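Zinc-type alcohol dehydrogenase-like protein YAHK (Escherichia coli, PDB 1UUF) catalyses the NADPH-dependent reduction of a wide range of aldehydes to the corresponding primary alcohols and binds two zinc ions per subunit. Local coordinates at residues Asp335-Ala341 with Lys357-Asp363; Ile54-Val59 with Gly147-Gln151; His208-Leu213 with Ile332-Ile336. All blocks are in the same frame, centred on the assembly; numbering follows the deposited sequence.

Interaction 1 of 3, residues Asp335-Ala341 with Lys357-Asp363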
loop_
_atom_site.group_PDB
_atom_site.type_symbol
_atom_site.label_atom_id
_atom_site.label_comp_id
_atom_site.label_asym_id
_atom_site.label_seq_id
_atom_site.Cartn_x
_atom_site.Cartn_y
_atom_site.Cartn_z
ATOM N N ASP A 335 16.200 8.208 -24.011
ATOM C CA ASP A 335 16.034 8.544 -25.425
ATOM C C ASP A 335 15.677 10.021 -25.355
ATOM O O ASP A 335 14.659 10.388 -24.772
ATOM C CB ASP A 335 14.895 7.744 -26.053
ATOM C CG ASP A 335 15.141 6.250 -26.000
ATOM O OD1 ASP A 335 16.312 5.837 -26.115
ATOM O OD2 ASP A 335 14.164 5.488 -25.855
ATOM N N ILE A 336 16.504 10.864 -25.959
ATOM C CA ILE A 336 16.290 12.299 -25.850
ATOM C C ILE A 336 16.194 13.098 -27.134
ATOM O O ILE A 336 16.501 12.614 -28.223
ATOM C CB ILE A 336 17.427 12.934 -25.029
ATOM C CG1 ILE A 336 18.733 12.880 -25.834
ATOM C CG2 ILE A 336 17.621 12.173 -23.723
ATOM C CD1 ILE A 336 19.900 13.607 -25.187
ATOM N N GLU A 337 15.756 14.343 -26.975
ATOM C CA GLU A 337 15.673 15.293 -28.069
ATOM C C GLU A 337 16.347 16.535 -27.515
ATOM O O GLU A 337 15.840 17.164 -26.584
ATOM C CB GLU A 337 14.235 15.628 -28.451
ATOM C CG GLU A 337 14.182 16.550 -29.665
ATOM C CD GLU A 337 12.782 16.806 -30.160
ATOM O OE1 GLU A 337 11.949 15.877 -30.089
ATOM O OE2 GLU A 337 12.521 17.933 -30.640
ATOM N N MET A 338 17.499 16.874 -28.078
ATOM C CA MET A 338 18.258 18.028 -27.622
ATOM C C MET A 338 17.629 19.333 -28.095
ATOM O O MET A 338 17.198 19.443 -29.243
ATOM C CB MET A 338 19.695 17.926 -28.131
ATOM C CG MET A 338 20.670 18.848 -27.430
ATOM S SD MET A 338 22.364 18.507 -27.928
ATOM C CE MET A 338 22.717 17.054 -26.949
ATOM N N ILE A 339 17.566 20.318 -27.204
ATOM C CA ILE A 339 16.989 21.613 -27.552
ATOM C C ILE A 339 17.872 22.745 -27.050
ATOM O O ILE A 339 18.771 22.530 -26.237
ATOM C CB ILE A 339 15.573 21.799 -26.936
ATOM C CG1 ILE A 339 15.649 21.740 -25.409
ATOM C CG2 ILE A 339 14.628 20.727 -27.460
ATOM C CD1 ILE A 339 14.314 21.992 -24.719
ATOM N N ARG A 340 17.619 23.953 -27.550
ATOM C CA ARG A 340 18.368 25.124 -27.119
ATOM C C ARG A 340 17.708 25.616 -25.837
ATOM O O ARG A 340 16.548 25.299 -25.569
ATOM C CB ARG A 340 18.306 26.235 -28.168
ATOM C CG ARG A 340 18.876 25.878 -29.532
ATOM C CD ARG A 340 19.015 27.137 -30.383
ATOM N NE ARG A 340 17.742 27.837 -30.540
ATOM C CZ ARG A 340 16.859 27.588 -31.501
ATOM N NH1 ARG A 340 15.725 28.276 -31.557
ATOM N NH2 ARG A 340 17.113 26.661 -32.418
ATOM N N ALA A 341 18.440 26.399 -25.055
ATOM C CA ALA A 341 17.905 26.918 -23.805
ATOM C C ALA A 341 16.717 27.850 -24.034
ATOM O O ALA A 341 15.865 27.998 -23.160
ATOM C CB ALA A 341 19.005 27.640 -23.027
ATOM N N LYS A 357 10.022 11.945 -27.628
ATOM C CA LYS A 357 10.468 10.568 -27.462
ATOM C C LYS A 357 11.893 10.468 -26.923
ATOM O O LYS A 357 12.844 10.317 -27.694
ATOM C CB LYS A 357 10.372 9.825 -28.800
ATOM C CG LYS A 357 8.947 9.655 -29.314
ATOM C CD LYS A 357 8.892 8.852 -30.611
ATOM C CE LYS A 357 9.535 9.593 -31.773
ATOM N NZ LYS A 357 11.010 9.758 -31.614
ATOM N N TYR A 358 12.051 10.535 -25.602
ATOM C CA TYR A 358 10.940 10.696 -24.669
ATOM C C TYR A 358 11.264 11.742 -23.620
ATOM O O TYR A 358 10.507 11.932 -22.666
ATOM C CB TYR A 358 10.647 9.375 -23.960
ATOM C CG TYR A 358 10.076 8.333 -24.876
ATOM C CD1 TYR A 358 10.902 7.559 -25.685
ATOM C CD2 TYR A 358 8.699 8.175 -24.991
ATOM C CE1 TYR A 358 10.366 6.652 -26.594
ATOM C CE2 TYR A 358 8.152 7.276 -25.893
ATOM C CZ TYR A 358 8.989 6.520 -26.691
ATOM O OH TYR A 358 8.446 5.642 -27.596
ATOM N N ARG A 359 12.387 12.420 -23.806
ATOM C CA ARG A 359 12.825 13.423 -22.852
ATOM C C ARG A 359 13.565 14.552 -23.544
ATOM O O ARG A 359 14.445 14.312 -24.371
ATOM C CB ARG A 359 13.759 12.768 -21.828
ATOM C CG ARG A 359 13.242 12.735 -20.395
ATOM C CD ARG A 359 13.295 14.113 -19.758
ATOM N NE ARG A 359 13.052 14.067 -18.316
ATOM C CZ ARG A 359 11.874 13.809 -17.757
ATOM N NH1 ARG A 359 10.813 13.569 -18.514
ATOM N NH2 ARG A 359 11.756 13.796 -16.436
ATOM N N PHE A 360 13.200 15.787 -23.221
ATOM C CA PHE A 360 13.900 16.926 -23.788
ATOM C C PHE A 360 15.124 17.167 -22.918
ATOM O O PHE A 360 15.062 17.021 -21.698
ATOM C CB PHE A 360 13.032 18.189 -23.769
ATOM C CG PHE A 360 11.961 18.212 -24.817
ATOM C CD1 PHE A 360 10.621 18.110 -24.463
ATOM C CD2 PHE A 360 12.292 18.346 -26.160
ATOM C CE1 PHE A 360 9.621 18.140 -25.431
ATOM C CE2 PHE A 360 11.301 18.378 -27.139
ATOM C CZ PHE A 360 9.962 18.274 -26.775
ATOM N N VAL A 361 16.241 17.516 -23.547
ATOM C CA VAL A 361 17.464 17.817 -22.818
ATOM C C VAL A 361 18.051 19.100 -23.381
ATOM O O VAL A 361 18.286 19.219 -24.583
ATOM C CB VAL A 361 18.504 16.681 -22.926
ATOM C CG1 VAL A 361 19.822 17.108 -22.282
ATOM C CG2 VAL A 361 17.980 15.446 -22.217
ATOM N N ILE A 362 18.269 20.066 -22.496
ATOM C CA ILE A 362 18.825 21.356 -22.876
ATOM C C ILE A 362 20.336 21.297 -23.082
ATOM O O ILE A 362 21.063 20.699 -22.288
ATOM C CB ILE A 362 18.537 22.413 -21.787
ATOM C CG1 ILE A 362 17.029 22.570 -21.604
ATOM C CG2 ILE A 362 19.191 23.740 -22.157
ATOM C CD1 ILE A 362 16.646 23.164 -20.263
ATOM N N ASP A 363 20.794 21.914 -24.165
ATOM C CA ASP A 363 22.217 21.996 -24.474
ATOM C C ASP A 363 22.586 23.311 -23.793
ATOM O O ASP A 363 22.416 24.378 -24.379
ATOM C CB ASP A 363 22.416 22.125 -25.985
ATOM C CG ASP A 363 23.872 22.055 -26.395
ATOM O OD1 ASP A 363 24.755 22.331 -25.556
ATOM O OD2 ASP A 363 24.134 21.736 -27.572
HETATM O O HOH W 1 11.494 13.333 -29.704
#
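Residues 357-363 run parallel to 335-341, and the two strands pair in register. Lys357 opens the segment. A water accepts from Lys357 N (2.9 Å) and donates to Glu337 OE1 (2.6 Å), so it bridges the two segments. The peptide bond before Tyr358 is cis. Tyr358 N donates to Asp335 O at 2.7 Å, and Arg359 N adds a weak bond of 3.2 Å to the same Asp335 O. Arg359 O then accepts from Glu337 N at 2.9 Å. The Arg359 side chain leads away from the pair to a salt bridge with Glu83, close to the catalytic zinc ligand Cys60. Phe360 CD2 lies 3.6 Å from Ile339 CG2. Val361 N donates to Glu337 O at 3.1 Å and Val361 O accepts from Ile339 N at 2.9 Å. On the other face of the sheet Val361 CG2 packs on Ile336 CG2 at 3.6 Å. Ile362 touches Ala341. Asp363 N closes the pairing on Ile339 O at 3.0 Å. The strands belong to a beta-alpha-beta unit whose connecting helix 344-352 covers the face of Ile339, Phe360 and Ile362. Strand 359-363 also pairs antiparallel with strand 49-58.

Interaction 2 of 3, residues Ile54-Val59 with Gly147-Gln151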
loop_
_atom_site.group_PDB
_atom_site.type_symbol
_atom_site.label_atom_id
_atom_site.label_comp_id
_atom_site.label_asym_id
_atom_site.label_seq_id
_atom_site.Cartn_x
_atom_site.Cartn_y
_atom_site.Cartn_z
ATOM N N ILE A 54 27.805 23.085 -16.041
ATOM C CA ILE A 54 26.716 22.282 -16.583
ATOM C C ILE A 54 26.752 22.127 -18.096
ATOM O O ILE A 54 26.800 23.108 -18.839
ATOM C CB ILE A 54 25.352 22.863 -16.156
ATOM C CG1 ILE A 54 25.276 22.922 -14.628
ATOM C CG2 ILE A 54 24.220 21.997 -16.694
ATOM C CD1 ILE A 54 23.966 23.477 -14.096
ATOM N N ALA A 55 26.730 20.877 -18.550
ATOM C CA ALA A 55 26.755 20.595 -19.977
ATOM C C ALA A 55 25.338 20.420 -20.499
ATOM O O ALA A 55 24.974 20.987 -21.530
ATOM C CB ALA A 55 27.576 19.339 -20.250
ATOM N N TYR A 56 24.537 19.636 -19.782
ATOM C CA TYR A 56 23.159 19.387 -20.187
ATOM C C TYR A 56 22.216 19.300 -18.999
ATOM O O TYR A 56 22.626 18.978 -17.884
ATOM C CB TYR A 56 23.057 18.077 -20.978
ATOM C CG TYR A 56 23.997 17.998 -22.154
ATOM C CD1 TYR A 56 25.249 17.392 -22.031
ATOM C CD2 TYR A 56 23.660 18.578 -23.375
ATOM C CE1 TYR A 56 26.142 17.369 -23.100
ATOM C CE2 TYR A 56 24.546 18.561 -24.449
ATOM C CZ TYR A 56 25.784 17.958 -24.301
ATOM O OH TYR A 56 26.673 17.962 -25.352
ATOM N N CYS A 57 20.944 19.590 -19.248
ATOM C CA CYS A 57 19.933 19.509 -18.204
ATOM C C CYS A 57 18.631 18.989 -18.794
ATOM O O CYS A 57 18.079 19.583 -19.719
ATOM C CB CYS A 57 19.692 20.876 -17.554
ATOM S SG CYS A 57 18.566 20.789 -16.119
ATOM N N GLY A 58 18.152 17.870 -18.260
ATOM C CA GLY A 58 16.909 17.296 -18.736
ATOM C C GLY A 58 15.729 18.148 -18.308
ATOM O O GLY A 58 15.795 18.847 -17.297
ATOM N N VAL A 59 14.654 18.107 -19.086
ATOM C CA VAL A 59 13.462 18.881 -18.768
ATOM C C VAL A 59 12.432 17.936 -18.155
ATOM O O VAL A 59 11.980 16.985 -18.794
ATOM C CB VAL A 59 12.894 19.553 -20.032
ATOM C CG1 VAL A 59 11.665 20.381 -19.678
ATOM C CG2 VAL A 59 13.969 20.439 -20.669
ATOM N N GLY A 147 17.918 26.225 -10.036
ATOM C CA GLY A 147 18.271 24.981 -10.705
ATOM C C GLY A 147 19.271 24.890 -11.846
ATOM O O GLY A 147 20.112 25.764 -12.051
ATOM N N GLY A 148 19.145 23.797 -12.597
ATOM C CA GLY A 148 20.040 23.501 -13.703
ATOM C C GLY A 148 19.876 24.191 -15.042
ATOM O O GLY A 148 20.649 23.911 -15.959
ATOM N N TYR A 149 18.878 25.056 -15.190
ATOM C CA TYR A 149 18.716 25.785 -16.448
ATOM C C TYR A 149 19.720 26.927 -16.354
ATOM O O TYR A 149 19.364 28.098 -16.501
ATOM C CB TYR A 149 17.316 26.385 -16.576
ATOM C CG TYR A 149 16.181 25.424 -16.841
ATOM C CD1 TYR A 149 16.367 24.042 -16.828
ATOM C CD2 TYR A 149 14.896 25.912 -17.064
ATOM C CE1 TYR A 149 15.283 23.170 -17.029
ATOM C CE2 TYR A 149 13.822 25.063 -17.261
ATOM C CZ TYR A 149 14.016 23.696 -17.240
ATOM O OH TYR A 149 12.924 22.879 -17.406
ATOM N N SER A 150 20.973 26.579 -16.093
ATOM C CA SER A 150 22.025 27.571 -15.936
ATOM C C SER A 150 23.378 27.024 -16.375
ATOM O O SER A 150 23.512 25.834 -16.675
ATOM C CB SER A 150 22.088 28.010 -14.472
ATOM O OG SER A 150 22.251 26.888 -13.623
ATOM N N GLN A 151 24.383 27.895 -16.400
ATOM C CA GLN A 151 25.726 27.512 -16.825
ATOM C C GLN A 151 26.548 26.784 -15.771
ATOM O O GLN A 151 27.399 25.961 -16.110
ATOM C CB GLN A 151 26.515 28.745 -17.267
ATOM C CG GLN A 151 25.929 29.504 -18.434
ATOM C CD GLN A 151 26.803 30.677 -18.830
ATOM O OE1 GLN A 151 27.091 31.554 -18.014
ATOM N NE2 GLN A 151 27.239 30.691 -20.082
#
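Here a loop of the GroES-like catalytic domain packs against strand 49-58. One backbone hydrogen bond crosses the contact, from Ile54 N to Gln151 O at 2.9 Å. The rest depends on side chains. Ile54 points toward the loop in the mt rotamer. This extends its CD1 to 3.5 Å from Ser150 O and 3.8 Å from Gly148 O. Ala55 and Tyr56 form a classic beta bulge, both facing Val85, and their side chains turn away from the loop. The CA-to-CB bond of Cys57 points toward the loop, and the t rotamer places SG beside the Tyr149 ring. Cys57 CB lies 3.6 Å from Gly148 O. Gly148 fits closely here. A beta carbon on it would come 2.8 Å from Cys57 SG, which is a clash.

Tyr149 is the centre of an inverse gamma turn. Its CA-to-CB bond points away from the strand, but chi1 near -72° and chi2 near 7° carry the ring back alongside it. Cys57 SG meets the ring at its edge, 4.0 Å from Tyr149 CD1, in a sulfur-aromatic contact. Val59 CG1 lies 3.6 Å from Tyr149 OH, and that hydroxyl is hydrogen-bonded to Tyr348 of helix 344-352. Ser150 takes the p rotamer, and its OG donates to Gly147 O at 2.9 Å within the loop.

The contact is buried and carries a single hydrogen bond across it. Otherwise carbon and sulfur atoms meet carbonyl and hydroxyl oxygens and a ring edge. No charged pair crosses it, and Gly148 O and Ser150 O both accept from Asn364 ND2.

Interaction 3 of 3, residues His208-Leu213 with Ile332-Ile336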
loop_
_atom_site.group_PDB
_atom_site.type_symbol
_atom_site.label_atom_id
_atom_site.label_comp_id
_atom_site.label_asym_id
_atom_site.label_seq_id
_atom_site.Cartn_x
_atom_site.Cartn_y
_atom_site.Cartn_z
ATOM N N HIS A 208 9.146 5.508 -20.156
ATOM C CA HIS A 208 10.181 4.926 -20.997
ATOM C C HIS A 208 11.386 4.473 -20.172
ATOM O O HIS A 208 12.023 3.473 -20.504
ATOM C CB HIS A 208 10.553 5.892 -22.149
ATOM C CG HIS A 208 11.823 6.666 -21.952
ATOM N ND1 HIS A 208 11.944 7.693 -21.041
ATOM C CD2 HIS A 208 13.003 6.612 -22.615
ATOM C CE1 HIS A 208 13.141 8.240 -21.152
ATOM N NE2 HIS A 208 13.805 7.604 -22.101
ATOM N N MET A 209 11.675 5.168 -19.073
ATOM C CA MET A 209 12.791 4.764 -18.218
ATOM C C MET A 209 12.389 3.543 -17.400
ATOM O O MET A 209 13.209 2.661 -17.140
ATOM C CB MET A 209 13.207 5.889 -17.266
ATOM C CG MET A 209 14.027 6.997 -17.910
ATOM S SD MET A 209 15.391 6.393 -18.943
ATOM C CE MET A 209 16.173 5.173 -17.886
ATOM N N GLY A 210 11.125 3.494 -16.989
ATOM C CA GLY A 210 10.653 2.359 -16.209
ATOM C C GLY A 210 10.753 1.071 -17.007
ATOM O O GLY A 210 11.137 0.021 -16.484
ATOM N N ILE A 211 10.410 1.145 -18.288
ATOM C CA ILE A 211 10.477 -0.027 -19.152
ATOM C C ILE A 211 11.935 -0.435 -19.365
ATOM O O ILE A 211 12.293 -1.600 -19.199
ATOM C CB ILE A 211 9.805 0.262 -20.509
ATOM C CG1 ILE A 211 8.316 0.541 -20.282
ATOM C CG2 ILE A 211 9.990 -0.920 -21.455
ATOM C CD1 ILE A 211 7.571 0.992 -21.524
ATOM N N LYS A 212 12.775 0.529 -19.732
ATOM C CA LYS A 212 14.192 0.258 -19.951
ATOM C C LYS A 212 14.833 -0.395 -18.730
ATOM O O LYS A 212 15.551 -1.395 -18.841
ATOM C CB LYS A 212 14.949 1.559 -20.237
ATOM C CG LYS A 212 14.780 2.138 -21.627
ATOM C CD LYS A 212 15.418 3.527 -21.666
ATOM C CE LYS A 212 15.461 4.122 -23.064
ATOM N NZ LYS A 212 16.643 3.642 -23.834
ATOM N N LEU A 213 14.580 0.180 -17.561
ATOM C CA LEU A 213 15.176 -0.328 -16.333
ATOM C C LEU A 213 14.608 -1.660 -15.864
ATOM O O LEU A 213 15.361 -2.539 -15.448
ATOM C CB LEU A 213 15.052 0.722 -15.225
ATOM C CG LEU A 213 15.796 2.031 -15.518
ATOM C CD1 LEU A 213 15.476 3.049 -14.431
ATOM C CD2 LEU A 213 17.294 1.781 -15.583
ATOM N N ILE A 332 22.799 1.831 -20.523
ATOM C CA ILE A 332 21.454 2.380 -20.483
ATOM C C ILE A 332 21.461 3.899 -20.394
ATOM O O ILE A 332 22.130 4.474 -19.540
ATOM C CB ILE A 332 20.684 1.835 -19.270
ATOM C CG1 ILE A 332 20.579 0.311 -19.375
ATOM C CG2 ILE A 332 19.303 2.480 -19.191
ATOM C CD1 ILE A 332 20.022 -0.344 -18.136
ATOM N N VAL A 333 20.719 4.537 -21.291
ATOM C CA VAL A 333 20.590 5.989 -21.308
ATOM C C VAL A 333 19.157 6.307 -21.704
ATOM O O VAL A 333 18.416 5.422 -22.136
ATOM C CB VAL A 333 21.536 6.660 -22.335
ATOM C CG1 VAL A 333 22.975 6.356 -21.990
ATOM C CG2 VAL A 333 21.209 6.187 -23.742
ATOM N N ALA A 334 18.769 7.567 -21.556
ATOM C CA ALA A 334 17.424 7.987 -21.921
ATOM C C ALA A 334 17.385 8.297 -23.412
ATOM O O ALA A 334 18.419 8.588 -24.011
ATOM C CB ALA A 334 17.035 9.235 -21.131
ATOM N N ASP A 335 16.200 8.208 -24.011
ATOM C CA ASP A 335 16.034 8.544 -25.425
ATOM C C ASP A 335 15.677 10.021 -25.355
ATOM O O ASP A 335 14.659 10.388 -24.772
ATOM C CB ASP A 335 14.895 7.744 -26.053
ATOM C CG ASP A 335 15.141 6.250 -26.000
ATOM O OD1 ASP A 335 16.312 5.837 -26.115
ATOM O OD2 ASP A 335 14.164 5.488 -25.855
ATOM N N ILE A 336 16.504 10.864 -25.959
ATOM C CA ILE A 336 16.290 12.299 -25.850
ATOM C C ILE A 336 16.194 13.098 -27.134
ATOM O O ILE A 336 16.501 12.614 -28.223
ATOM C CB ILE A 336 17.427 12.934 -25.029
ATOM C CG1 ILE A 336 18.733 12.880 -25.834
ATOM C CG2 ILE A 336 17.621 12.173 -23.723
ATOM C CD1 ILE A 336 19.900 13.607 -25.187
HETATM O O HOH W 2 19.303 2.669 -23.277
#
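Lys212 and Asp335 form a salt bridge, with NZ 3.2 Å from OD1. The contact joins the Rossmann-type coenzyme domain to the chain returning to the catalytic domain. Helix 205-216 follows the first strand of the parallel sheet and a glycine-rich turn that fits the GxGxxG pattern. Lys212 NZ also donates to Val333 O at 3.0 Å. A water accepts from both Lys212 NZ (2.9 Å) and Val333 N (3.1 Å). One ammonium group thus meets a carboxylate, a carbonyl and a water.

His208, one helical turn before Lys212, accepts from Asp335 N through NE2 at 3.1 Å, with a nearly straight angle of 168°. This imidazole nitrogen is therefore an acceptor. His208 ND1 is hydrogen-bonded to Gly205 O, so both ring nitrogens are engaged. The ring also meets that of Tyr358, their planes about 20° apart.

Apolar groups fill the rest. Met209 SD packs 3.9 Å from Ala334 CB, and Met209 CE is 4.3 Å from Ile332 CG2. Helix 176-189 borders Met209 and Leu213, while Leu237 of helix 231-237 touches His208, Lys212 and Asp335. Ile332 points toward the helix. At the far end of the contact, Leu213 CD2 lies 4.2 Å from Ile332 CG2.

In the fold
Interactions 1 and 3 share Asp335 and Ile336, and their centres are 14 Å apart. The chain passes from the coenzyme-domain contact straight into the parallel strand pair. Tyr358 CB also packs 3.6 Å from His208 CG. Interactions 1 and 2 meet in one sheet, with centres 11 Å apart. Ile362 N to Cys57 O (2.8 Å) and Phe360 O to Val59 N (2.9 Å) are probable hydrogen bonds between them. Interactions 2 and 3 do not touch; their nearest atoms are about 6 Å apart. The catalytic zinc, held by Cys60, His82 and Cys178, lies about 5 Å from the Arg359 side chain and about 11 Å from that of Met209.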